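PDB 3DLJ: beta-Ala-His dipeptidase from Homo sapiens, which catalyses the zinc-dependent hydrolysis of Xaa-His dipeptides, with highest activity toward carnosine and anserine, as a secreted homodimeric metallopeptidase of the M20A family. Local coordinates for residues A[110-116]-A[139-145]; A[31-36]-A[126-130]. All blocks are in the same frame, centred on the assembly; numbering follows the deposited sequence.

Overall arrangement
Interaction 1 brings the end of strand 104-110 and the loop after it against the start of helix 141-160 at the two zinc ions; in interaction 2 the C-terminal part of helix 24-35 rests on the loop leading into strand 130-132. Their centres lie about 10 Å apart, and their segments alternate along the chain: 31-36, 110-116, 126-130, 139-145. The two contacts touch directly, through probable hydrogen bonds from Lys145 NZ to Trp34 O and from Arg139 N to Pro126 O, so helix 24-35 packs against the segments next to the zinc ligands His110 and Asp143.

Interaction 1: A[110-116]-A[139-145]; sequences HLDVQPA and RGATDNK. With ZN (zinc ion), chain D; ZN (zinc ion), chain C.
His110 and Asp143 reach a shared zinc ion through different first torsions: the imidazole is folded between its own backbone N and carbonyl carbon (chi1 67°), whereas the Asp143 carboxylate stands anti to its backbone N (chi1 -171°). His110 NE2 and Asp143 OD1 each bind one zinc at 2.0 Å, with ring and carboxylate nearly perpendicular; Asp143 OD2 binds the second zinc at 2.2 Å, making this carboxylate the bridge of the dinuclear site. Asp206 completes the first site, Glu178 and His456 the second. The far ring nitrogen, His110 ND1, donates to Asp112 O at 2.9 Å, which helps fix the ring's rotation. Asn144 CB, following a cis peptide, lies over one ring face in a CH-pi contact, 3.7 Å from the His110 centroid. Farther along, Arg139 bends so that NE donates to Gln114 O from above the carbonyl plane, while NH1 gives Pro115 O a straighter bond of 2.8 Å (167°). Val113 CG1 packs on Gly140 CA at 3.6 Å. The contact joins the end of strand 104-110 and the loop after it to the start of helix 141-160, with helix 46-65 against Leu111 and Lys145 and strand 168-174 beside His110.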
ATOM      1  N   HIS A 110      -2.948   5.496   7.501  1.00 30.72           N
ATOM      2  CA  HIS A 110      -4.253   4.804   7.642  1.00 30.78           C
ATOM      3  C   HIS A 110      -4.182   3.755   8.729  1.00 30.89           C
ATOM      4  O   HIS A 110      -3.140   3.104   8.910  1.00 30.93           O
ATOM      5  CB  HIS A 110      -4.760   4.194   6.319  1.00 30.00           C
ATOM      6  CG  HIS A 110      -3.934   3.041   5.806  1.00 29.64           C
ATOM      7  ND1 HIS A 110      -4.188   1.724   6.141  1.00 29.53           N
ATOM      8  CD2 HIS A 110      -2.873   3.010   4.964  1.00 26.20           C
ATOM      9  CE1 HIS A 110      -3.317   0.935   5.538  1.00 25.97           C
ATOM     10  NE2 HIS A 110      -2.508   1.690   4.816  1.00 26.12           N
ATOM     11  N   LEU A 111      -5.278   3.620   9.472  1.00 31.26           N
ATOM     12  CA  LEU A 111      -5.326   2.686  10.610  1.00 31.81           C
ATOM     13  C   LEU A 111      -6.267   1.493  10.391  1.00 32.21           C
ATOM     14  O   LEU A 111      -6.449   0.667  11.283  1.00 32.52           O
ATOM     15  CB  LEU A 111      -5.621   3.434  11.910  1.00 31.60           C
ATOM     16  CG  LEU A 111      -4.441   4.325  12.334  1.00 31.88           C
ATOM     17  CD1 LEU A 111      -4.875   5.189  13.489  1.00 32.89           C
ATOM     18  CD2 LEU A 111      -3.230   3.499  12.739  1.00 28.18           C
ATOM     19  N   ASP A 112      -6.816   1.384   9.181  1.00 32.20           N
ATOM     20  CA  ASP A 112      -7.457   0.143   8.743  1.00 32.77           C
ATOM     21  C   ASP A 112      -6.435  -0.835   8.166  1.00 32.48           C
ATOM     22  O   ASP A 112      -5.394  -0.430   7.623  1.00 31.74           O
ATOM     23  CB  ASP A 112      -8.570   0.407   7.710  1.00 33.09           C
ATOM     24  CG  ASP A 112      -8.047   1.034   6.443  1.00 34.59           C
ATOM     25  OD1 ASP A 112      -7.275   2.028   6.538  1.00 37.33           O
ATOM     26  OD2 ASP A 112      -8.392   0.529   5.347  1.00 36.16           O
ATOM     27  N   VAL A 113      -6.764  -2.123   8.294  1.00 32.16           N
ATOM     28  CA  VAL A 113      -5.912  -3.231   7.853  1.00 31.74           C
ATOM     29  C   VAL A 113      -6.680  -4.167   6.871  1.00 32.83           C
ATOM     30  O   VAL A 113      -7.941  -4.175   6.824  1.00 32.35           O
ATOM     31  CB  VAL A 113      -5.352  -4.031   9.081  1.00 31.49           C
ATOM     32  CG1 VAL A 113      -4.437  -3.155   9.939  1.00 28.96           C
ATOM     33  CG2 VAL A 113      -6.488  -4.573   9.927  1.00 29.66           C
ATOM     34  N   GLN A 114      -5.900  -4.903   6.071  1.00 33.03           N
ATOM     35  CA  GLN A 114      -6.365  -6.025   5.258  1.00 33.62           C
ATOM     36  C   GLN A 114      -6.847  -7.140   6.190  1.00 34.60           C
ATOM     37  O   GLN A 114      -6.290  -7.301   7.284  1.00 34.38           O
ATOM     38  CB  GLN A 114      -5.222  -6.554   4.379  1.00 33.35           C
ATOM     39  CG  GLN A 114      -4.939  -5.708   3.126  1.00 35.34           C
ATOM     40  CD  GLN A 114      -6.038  -5.847   2.050  1.00 38.42           C
ATOM     41  OE1 GLN A 114      -6.497  -6.948   1.762  1.00 39.60           O
ATOM     42  NE2 GLN A 114      -6.455  -4.733   1.471  1.00 37.39           N
ATOM     43  N   PRO A 115      -7.874  -7.912   5.771  1.00 35.21           N
ATOM     44  CA  PRO A 115      -8.331  -9.047   6.577  1.00 36.42           C
ATOM     45  C   PRO A 115      -7.189 -10.006   6.922  1.00 37.74           C
ATOM     46  O   PRO A 115      -6.222 -10.125   6.173  1.00 37.75           O
ATOM     47  CB  PRO A 115      -9.330  -9.755   5.659  1.00 36.05           C
ATOM     48  CG  PRO A 115      -9.861  -8.678   4.773  1.00 34.96           C
ATOM     49  CD  PRO A 115      -8.653  -7.774   4.527  1.00 35.60           C
ATOM     50  N   ALA A 116      -7.303 -10.670   8.062  1.00 39.34           N
ATOM     51  CA  ALA A 116      -6.362 -11.689   8.450  1.00 41.23           C
ATOM     52  C   ALA A 116      -7.110 -12.817   9.127  1.00 43.27           C
ATOM     53  O   ALA A 116      -7.685 -12.661  10.218  1.00 43.57           O
ATOM     54  CB  ALA A 116      -5.316 -11.117   9.378  1.00 40.80           C
ATOM     55  N   ARG A 139      -0.925  -8.452  11.888  1.00 30.44           N
ATOM     56  CA  ARG A 139      -1.584  -7.706  10.819  1.00 30.77           C
ATOM     57  C   ARG A 139      -1.573  -6.190  11.106  1.00 30.38           C
ATOM     58  O   ARG A 139      -2.018  -5.741  12.164  1.00 29.79           O
ATOM     59  CB  ARG A 139      -3.016  -8.234  10.591  1.00 29.79           C
ATOM     60  CG  ARG A 139      -3.872  -7.331   9.725  1.00 31.08           C
ATOM     61  CD  ARG A 139      -3.298  -7.199   8.268  1.00 30.39           C
ATOM     62  NE  ARG A 139      -3.696  -8.343   7.441  1.00 29.87           N
ATOM     63  CZ  ARG A 139      -2.870  -9.181   6.810  1.00 30.98           C
ATOM     64  NH1 ARG A 139      -3.395 -10.176   6.113  1.00 29.53           N
ATOM     65  NH2 ARG A 139      -1.532  -9.030   6.842  1.00 30.25           N
ATOM     66  N   GLY A 140      -1.065  -5.413  10.147  1.00 31.18           N
ATOM     67  CA  GLY A 140      -0.916  -3.960  10.318  1.00 30.66           C
ATOM     68  C   GLY A 140       0.416  -3.514  10.903  1.00 30.89           C
ATOM     69  O   GLY A 140       0.614  -2.319  11.125  1.00 30.99           O
ATOM     70  N   ALA A 141       1.319  -4.456  11.185  1.00 31.14           N
ATOM     71  CA  ALA A 141       2.631  -4.115  11.785  1.00 31.87           C
ATOM     72  C   ALA A 141       3.426  -3.163  10.910  1.00 32.08           C
ATOM     73  O   ALA A 141       3.960  -2.173  11.402  1.00 32.75           O
ATOM     74  CB  ALA A 141       3.462  -5.381  12.090  1.00 31.46           C
ATOM     75  N   THR A 142       3.517  -3.480   9.618  1.00 32.17           N
ATOM     76  CA  THR A 142       4.145  -2.595   8.622  1.00 31.88           C
ATOM     77  C   THR A 142       3.075  -1.741   7.869  1.00 31.76           C
ATOM     78  O   THR A 142       3.324  -0.590   7.530  1.00 32.32           O
ATOM     79  CB  THR A 142       5.029  -3.391   7.614  1.00 31.29           C
ATOM     80  OG1 THR A 142       6.164  -2.599   7.237  1.00 33.54           O
ATOM     81  CG2 THR A 142       4.261  -3.759   6.354  1.00 29.74           C
ATOM     82  N   ASP A 143       1.895  -2.307   7.645  1.00 31.57           N
ATOM     83  CA  ASP A 143       0.839  -1.687   6.805  1.00 31.81           C
ATOM     84  C   ASP A 143      -0.511  -1.481   7.563  1.00 31.07           C
ATOM     85  O   ASP A 143      -1.395  -2.330   7.476  1.00 31.42           O
ATOM     86  CB  ASP A 143       0.634  -2.586   5.575  1.00 31.53           C
ATOM     87  CG  ASP A 143      -0.268  -1.972   4.508  1.00 33.43           C
ATOM     88  OD1 ASP A 143      -0.590  -0.760   4.567  1.00 31.63           O
ATOM     89  OD2 ASP A 143      -0.652  -2.734   3.581  1.00 35.45           O
ATOM     90  N   ASN A 144      -0.709  -0.373   8.283  1.00 30.58           N
ATOM     91  CA  ASN A 144       0.215   0.762   8.390  1.00 30.09           C
ATOM     92  C   ASN A 144       0.387   1.300   9.829  1.00 30.15           C
ATOM     93  O   ASN A 144       0.685   2.473  10.013  1.00 31.08           O
ATOM     94  CB  ASN A 144      -0.295   1.880   7.475  1.00 29.83           C
ATOM     95  CG  ASN A 144       0.742   2.944   7.197  1.00 29.53           C
ATOM     96  OD1 ASN A 144       0.424   4.138   7.184  1.00 29.52           O
ATOM     97  ND2 ASN A 144       1.986   2.527   6.962  1.00 27.84           N
ATOM     98  N   LYS A 145       0.213   0.455  10.850  1.00 30.05           N
ATOM     99  CA  LYS A 145       0.204   0.919  12.260  1.00 29.54           C
ATOM    100  C   LYS A 145       1.623   1.192  12.770  1.00 29.59           C
ATOM    101  O   LYS A 145       1.853   2.185  13.471  1.00 30.04           O
ATOM    102  CB  LYS A 145      -0.549  -0.078  13.159  1.00 28.99           C
ATOM    103  CG  LYS A 145      -2.077  -0.072  12.914  1.00 30.20           C
ATOM    104  CD  LYS A 145      -2.800  -1.316  13.435  1.00 28.58           C
ATOM    105  CE  LYS A 145      -4.304  -1.137  13.309  1.00 29.26           C
ATOM    106  NZ  LYS A 145      -5.080  -2.336  13.777  1.00 27.24           N
TER
HETATM  107 ZN    ZN D2002      -1.090   0.922   3.704  1.00 30.29          ZN
HETATM  108 ZN    ZN C2001      -2.326  -2.046   2.398  1.00 34.93          ZN
HETATM  109  O   HOH W   1      -3.296   0.431   9.360  1.00 24.55           O
HETATM  110  O   HOH W   2      -3.089  -3.591   5.866  1.00 24.98           O

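Interaction 2: A[31-36]-A[126-130]; sequences LKEWVA and PYVLT
Leu129 meets Lys32 where the C-terminal part of helix 24-35 passes the loop at 126-130, and its side chain is a good example of one apolar group filling the angle between a helix and a loop. Starting at the backbone, Leu129 CB lies 3.7 Å from Lys32 CA and also touches Lys32 CB and CG. The next atom, CG, is anti to the backbone N (chi1 -167°), which turns the branch along the helix, toward Leu31, and there its two methyls part. CD2 settles against the helix backbone, 3.6 Å from Lys32 N, and faces Leu31 CG at 4.2 Å, the two leucines crossing at about a right angle. CD1 turns to the other neighbour, Val35 CG2. The aliphatic part of Lys32 runs obliquely across this leucine, and its CE comes 3.4 Å from Leu129 O.

Polar atoms at this interface meet through water instead of direct hydrogen bonds between the segments. A single water donates to both Lys32 O and Tyr127 O and accepts from Leu129 N, thereby tying the helix to the loop. Tyr127 O is approached as well by Ala36 CA in a CA-H...O contact of 3.3 Å. The Tyr127 ring presents its edge, CD2 lying 3.2 Å from Val35 O with that oxygen near the ring plane. Val35 CG1 makes a looser approach to Pro126 O.

This is structural packing, set back from the zinc ions. Leu31 also leans on Lys145 and Leu149 of helix 141-160, while Trp34 inserts toward that helix and helix 46-65. Beyond Leu129 the loop runs into strand 130-132, where Thr130 shares backbone hydrogen bonding with Tyr137 of strand 135-137.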
ATOM      1  N   LEU A  31       2.329  -0.557  19.905  1.00 30.48           N
ATOM      2  CA  LEU A  31       2.033  -1.195  18.639  1.00 30.10           C
ATOM      3  C   LEU A  31       1.235  -2.495  18.827  1.00 30.58           C
ATOM      4  O   LEU A  31       0.281  -2.745  18.099  1.00 31.31           O
ATOM      5  CB  LEU A  31       3.312  -1.401  17.814  1.00 29.75           C
ATOM      6  CG  LEU A  31       3.137  -2.068  16.446  1.00 29.92           C
ATOM      7  CD1 LEU A  31       2.148  -1.295  15.569  1.00 27.59           C
ATOM      8  CD2 LEU A  31       4.504  -2.237  15.738  1.00 28.63           C
ATOM      9  N   LYS A  32       1.640  -3.321  19.792  1.00 31.40           N
ATOM     10  CA  LYS A  32       0.914  -4.539  20.165  1.00 31.95           C
ATOM     11  C   LYS A  32      -0.570  -4.239  20.465  1.00 32.01           C
ATOM     12  O   LYS A  32      -1.464  -4.950  19.987  1.00 31.63           O
ATOM     13  CB  LYS A  32       1.590  -5.200  21.380  1.00 31.69           C
ATOM     14  CG  LYS A  32       0.957  -6.529  21.826  1.00 32.03           C
ATOM     15  CD  LYS A  32       1.860  -7.241  22.848  1.00 33.14           C
ATOM     16  CE  LYS A  32       1.607  -8.763  22.873  1.00 33.22           C
ATOM     17  NZ  LYS A  32       0.514  -9.124  23.820  1.00 33.86           N
ATOM     18  N   GLU A  33      -0.812  -3.160  21.217  1.00 32.17           N
ATOM     19  CA  GLU A  33      -2.167  -2.706  21.549  1.00 32.46           C
ATOM     20  C   GLU A  33      -2.924  -2.181  20.343  1.00 32.31           C
ATOM     21  O   GLU A  33      -4.120  -2.416  20.231  1.00 32.84           O
ATOM     22  CB  GLU A  33      -2.143  -1.639  22.631  1.00 32.47           C
ATOM     23  CG  GLU A  33      -1.735  -2.157  23.999  1.00 36.23           C
ATOM     24  CD  GLU A  33      -1.343  -1.045  24.961  1.00 41.97           C
ATOM     25  OE1 GLU A  33      -0.838  -1.380  26.052  1.00 44.32           O
ATOM     26  OE2 GLU A  33      -1.523   0.160  24.640  1.00 44.56           O
ATOM     27  N   TRP A  34      -2.259  -1.461  19.445  1.00 31.56           N
ATOM     28  CA  TRP A  34      -2.963  -0.971  18.244  1.00 31.61           C
ATOM     29  C   TRP A  34      -3.296  -2.107  17.258  1.00 30.91           C
ATOM     30  O   TRP A  34      -4.350  -2.105  16.673  1.00 31.41           O
ATOM     31  CB  TRP A  34      -2.209   0.182  17.553  1.00 31.05           C
ATOM     32  CG  TRP A  34      -2.354   1.522  18.234  1.00 30.06           C
ATOM     33  CD1 TRP A  34      -2.547   1.750  19.568  1.00 29.24           C
ATOM     34  CD2 TRP A  34      -2.235   2.819  17.618  1.00 29.83           C
ATOM     35  NE1 TRP A  34      -2.586   3.100  19.816  1.00 30.41           N
ATOM     36  CE2 TRP A  34      -2.401   3.783  18.642  1.00 30.75           C
ATOM     37  CE3 TRP A  34      -2.009   3.258  16.303  1.00 29.67           C
ATOM     38  CZ2 TRP A  34      -2.366   5.162  18.395  1.00 29.47           C
ATOM     39  CZ3 TRP A  34      -1.973   4.636  16.050  1.00 30.05           C
ATOM     40  CH2 TRP A  34      -2.151   5.570  17.099  1.00 30.21           C
ATOM     41  N   VAL A  35      -2.384  -3.062  17.107  1.00 30.99           N
ATOM     42  CA  VAL A  35      -2.556  -4.245  16.267  1.00 30.46           C
ATOM     43  C   VAL A  35      -3.715  -5.164  16.735  1.00 31.20           C
ATOM     44  O   VAL A  35      -4.403  -5.775  15.918  1.00 31.57           O
ATOM     45  CB  VAL A  35      -1.195  -5.049  16.163  1.00 30.61           C
ATOM     46  CG1 VAL A  35      -1.437  -6.527  15.771  1.00 27.69           C
ATOM     47  CG2 VAL A  35      -0.229  -4.361  15.173  1.00 28.84           C
ATOM     48  N   ALA A  36      -3.915  -5.241  18.050  1.00 31.42           N
ATOM     49  CA  ALA A  36      -4.982  -6.028  18.654  1.00 31.97           C
ATOM     50  C   ALA A  36      -6.399  -5.464  18.395  1.00 32.34           C
ATOM     51  O   ALA A  36      -7.394  -6.157  18.597  1.00 31.92           O
ATOM     52  CB  ALA A  36      -4.719  -6.199  20.152  1.00 31.64           C
ATOM     53  N   PRO A 126      -2.773 -13.456  14.082  1.00 36.33           N
ATOM     54  CA  PRO A 126      -2.541 -12.209  13.318  1.00 35.83           C
ATOM     55  C   PRO A 126      -2.710 -10.913  14.115  1.00 35.11           C
ATOM     56  O   PRO A 126      -2.077  -9.918  13.804  1.00 34.80           O
ATOM     57  CB  PRO A 126      -3.597 -12.270  12.197  1.00 36.01           C
ATOM     58  CG  PRO A 126      -4.504 -13.379  12.541  1.00 36.07           C
ATOM     59  CD  PRO A 126      -3.733 -14.334  13.394  1.00 36.22           C
ATOM     60  N   TYR A 127      -3.557 -10.951  15.142  1.00 35.46           N
ATOM     61  CA  TYR A 127      -3.892  -9.782  15.944  1.00 34.99           C
ATOM     62  C   TYR A 127      -3.221  -9.767  17.319  1.00 34.63           C
ATOM     63  O   TYR A 127      -3.552  -8.941  18.181  1.00 34.69           O
ATOM     64  CB  TYR A 127      -5.413  -9.620  16.040  1.00 35.10           C
ATOM     65  CG  TYR A 127      -6.036  -9.267  14.703  1.00 35.18           C
ATOM     66  CD1 TYR A 127      -6.828 -10.203  13.991  1.00 36.36           C
ATOM     67  CD2 TYR A 127      -5.800  -8.027  14.119  1.00 34.42           C
ATOM     68  CE1 TYR A 127      -7.381  -9.881  12.739  1.00 36.17           C
ATOM     69  CE2 TYR A 127      -6.353  -7.696  12.874  1.00 35.64           C
ATOM     70  CZ  TYR A 127      -7.126  -8.617  12.189  1.00 35.62           C
ATOM     71  OH  TYR A 127      -7.646  -8.249  10.975  1.00 36.01           O
ATOM     72  N   VAL A 128      -2.279 -10.681  17.518  1.00 33.98           N
ATOM     73  CA  VAL A 128      -1.438 -10.666  18.728  1.00 33.77           C
ATOM     74  C   VAL A 128      -0.002 -10.413  18.255  1.00 33.38           C
ATOM     75  O   VAL A 128       0.621 -11.336  17.724  1.00 32.55           O
ATOM     76  CB  VAL A 128      -1.494 -12.011  19.525  1.00 33.76           C
ATOM     77  CG1 VAL A 128      -0.535 -11.963  20.726  1.00 32.76           C
ATOM     78  CG2 VAL A 128      -2.915 -12.335  19.989  1.00 33.12           C
ATOM     79  N   LEU A 129       0.504  -9.184  18.425  1.00 33.21           N
ATOM     80  CA  LEU A 129       1.895  -8.865  18.014  1.00 33.49           C
ATOM     81  C   LEU A 129       2.845  -9.820  18.744  1.00 34.14           C
ATOM     82  O   LEU A 129       2.849  -9.875  19.964  1.00 33.75           O
ATOM     83  CB  LEU A 129       2.270  -7.394  18.279  1.00 32.83           C
ATOM     84  CG  LEU A 129       3.553  -6.812  17.641  1.00 33.23           C
ATOM     85  CD1 LEU A 129       3.346  -6.446  16.154  1.00 29.66           C
ATOM     86  CD2 LEU A 129       4.091  -5.592  18.424  1.00 32.03           C
ATOM     87  N   THR A 130       3.608 -10.596  17.978  1.00 34.59           N
ATOM     88  CA  THR A 130       4.516 -11.607  18.520  1.00 35.18           C
ATOM     89  C   THR A 130       5.927 -11.299  17.999  1.00 35.39           C
ATOM     90  O   THR A 130       6.138 -11.194  16.786  1.00 35.33           O
ATOM     91  CB  THR A 130       4.046 -13.048  18.075  1.00 35.50           C
ATOM     92  OG1 THR A 130       2.655 -13.240  18.399  1.00 36.33           O
ATOM     93  CG2 THR A 130       4.875 -14.155  18.732  1.00 35.61           C
TER
HETATM   94  O   HOH W   3      -1.473  -7.340  19.442  1.00 28.18           O